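Local coordinates for protein polyketide synthase type I (Bacillus amyloliquefaciens, PDB 5KKU) that probably dehydrates beta-hydroxyacyl intermediates on the carrier protein, as the N-terminal dehydratase domain of a modular synthase in the difficidin assembly line, at residues D170-M175 with Y238-K243. Sequence-based numbering, arbitrary orientation.
Sequences DKEELM and YTYSAK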
# COMPACT_ATOMS: atom_id res chain seq x y z
N ASP A 170 5.27 18.65 -15.70
CA ASP A 170 6.29 18.13 -14.91
C ASP A 170 6.03 18.30 -13.41
O ASP A 170 6.90 18.09 -12.62
CB ASP A 170 7.71 18.50 -15.24
CG ASP A 170 7.94 19.95 -15.04
OD1 ASP A 170 7.06 20.64 -14.49
OD2 ASP A 170 9.00 20.43 -15.44
N LYS A 171 4.80 18.70 -13.04
CA LYS A 171 4.60 19.29 -11.74
C LYS A 171 3.53 18.39 -11.11
O LYS A 171 3.47 18.24 -9.94
CB LYS A 171 4.13 20.68 -11.84
CG LYS A 171 5.22 21.71 -11.85
CD LYS A 171 4.70 23.08 -11.46
CE LYS A 171 5.17 24.16 -12.40
NZ LYS A 171 4.37 25.41 -12.36
N GLU A 172 2.64 17.84 -11.91
CA GLU A 172 1.59 17.02 -11.35
C GLU A 172 1.42 15.71 -12.08
O GLU A 172 1.74 15.58 -13.19
CB GLU A 172 0.25 17.74 -11.38
CG GLU A 172 0.19 19.03 -10.58
CD GLU A 172 -1.02 19.88 -10.91
OE1 GLU A 172 -2.13 19.56 -10.55
OE2 GLU A 172 -0.85 20.88 -11.57
N GLU A 173 0.89 14.73 -11.38
CA GLU A 173 0.64 13.44 -11.93
C GLU A 173 -0.72 12.86 -11.57
O GLU A 173 -1.24 13.09 -10.51
CB GLU A 173 1.74 12.50 -11.47
CG GLU A 173 1.63 11.08 -11.91
CD GLU A 173 2.69 10.19 -11.32
OE1 GLU A 173 2.35 9.28 -10.58
OE2 GLU A 173 3.84 10.41 -11.58
N LEU A 174 -1.29 12.11 -12.50
CA LEU A 174 -2.59 11.48 -12.32
C LEU A 174 -2.54 10.06 -12.87
O LEU A 174 -2.22 9.85 -14.04
CB LEU A 174 -3.68 12.28 -13.02
CG LEU A 174 -5.12 11.94 -12.64
CD1 LEU A 174 -5.24 11.67 -11.15
CD2 LEU A 174 -6.07 13.05 -13.06
N MET A 175 -2.86 9.08 -12.03
CA MET A 175 -2.83 7.68 -12.45
C MET A 175 -4.22 7.04 -12.51
O MET A 175 -4.86 6.81 -11.49
CB MET A 175 -1.93 6.87 -11.52
CG MET A 175 -0.44 7.12 -11.73
SD MET A 175 0.59 6.06 -10.70
CE MET A 175 -0.02 6.47 -9.07
N TYR A 238 -8.40 7.45 -9.40
CA TYR A 238 -7.48 8.42 -9.94
C TYR A 238 -6.58 8.94 -8.88
O TYR A 238 -6.98 9.75 -8.11
CB TYR A 238 -8.25 9.55 -10.61
CG TYR A 238 -9.15 9.08 -11.70
CD1 TYR A 238 -10.38 8.56 -11.43
CD2 TYR A 238 -8.77 9.17 -12.98
CE1 TYR A 238 -11.16 8.11 -12.42
CE2 TYR A 238 -9.55 8.72 -13.97
CZ TYR A 238 -10.75 8.22 -13.69
OH TYR A 238 -11.48 7.80 -14.70
N THR A 239 -5.38 8.43 -8.86
CA THR A 239 -4.39 8.79 -7.92
C THR A 239 -3.62 10.05 -8.32
O THR A 239 -2.85 10.05 -9.22
CB THR A 239 -3.45 7.59 -7.63
OG1 THR A 239 -4.21 6.52 -7.08
CG2 THR A 239 -2.38 7.99 -6.68
N TYR A 240 -3.84 11.13 -7.62
CA TYR A 240 -3.21 12.35 -7.91
C TYR A 240 -2.01 12.59 -7.01
O TYR A 240 -2.07 12.32 -5.84
CB TYR A 240 -4.21 13.45 -7.74
CG TYR A 240 -3.63 14.82 -7.77
CD1 TYR A 240 -3.48 15.48 -8.94
CD2 TYR A 240 -3.26 15.44 -6.63
CE1 TYR A 240 -2.93 16.70 -8.99
CE2 TYR A 240 -2.72 16.69 -6.67
CZ TYR A 240 -2.57 17.31 -7.86
OH TYR A 240 -2.04 18.51 -7.94
N SER A 241 -0.95 13.12 -7.55
CA SER A 241 0.26 13.40 -6.83
C SER A 241 0.95 14.69 -7.37
O SER A 241 0.94 14.95 -8.53
CB SER A 241 1.14 12.17 -6.92
OG SER A 241 2.42 12.34 -6.46
N ALA A 242 1.48 15.50 -6.47
CA ALA A 242 2.14 16.73 -6.85
C ALA A 242 3.60 16.83 -6.50
O ALA A 242 4.05 16.42 -5.49
CB ALA A 242 1.40 17.90 -6.28
N LYS A 243 4.34 17.43 -7.41
CA LYS A 243 5.75 17.61 -7.24
C LYS A 243 6.14 18.41 -6.02
O LYS A 243 7.01 18.02 -5.33
CB LYS A 243 6.39 18.15 -8.51
CG LYS A 243 7.89 17.95 -8.52
CD LYS A 243 8.50 17.82 -9.88
CE LYS A 243 9.74 18.68 -9.98
NZ LYS A 243 9.51 20.03 -9.39
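Five main-chain hydrogen bonds tie 170-175 to 238-243 as antiparallel neighbours in the sheet of the C-terminal hotdog fold of this dehydratase. The shortest lies at the end of the pairing, where Lys-243 N donates its N-H to Lys-171 O at 2.8 Å, nearly straight (166°) and in the carbonyl plane. Inward, Glu-173 and Ser-241 exchange N-H and C=O, and so do Met-175 and Thr-239; in this second pair both donors stand out of the carbonyl planes. A side-chain bond crosses diagonally between two non-hydrogen-bonded pairs: Tyr-240 OH donates to Glu-172 OE1 at 2.8 Å. Tyr-240 has CG anti to its backbone N (chi1 169°), which swings the ring toward strand 172-175 and brings its hydroxyl end to Glu-172; OE1 lies at the ring edge, in its plane, with the carboxylate plane turned 81° from the ring, and the hydroxyl approaches OE1 from above the carboxylate plane.

Leu-174 shares this face, its CD1 reaching across to Tyr-238 CB (3.7 Å) and Tyr-240 CB (4.0 Å), while Phe-131 of helix 128-133 packs on Leu-174 and Glu-172. The other face carries Glu-173, Met-175, Thr-239 and Ser-241, with Ala-203 against Met-175 and Ser-241; the side chain of Met-175 is about 10 Å from that of Asp-198, the predicted proton donor. Glu-173 OE2 is hydrogen-bonded to Ser-206 OG and OE1 to Gly-204 N, so both oxygens of this buried carboxylate have a partner, and Thr-239 OG1 bonds to Ser-200 OG. Met-175 runs alongside Thr-239, pointing the same way, and its bent end brings CE to 3.7 Å from Thr-239 CG2.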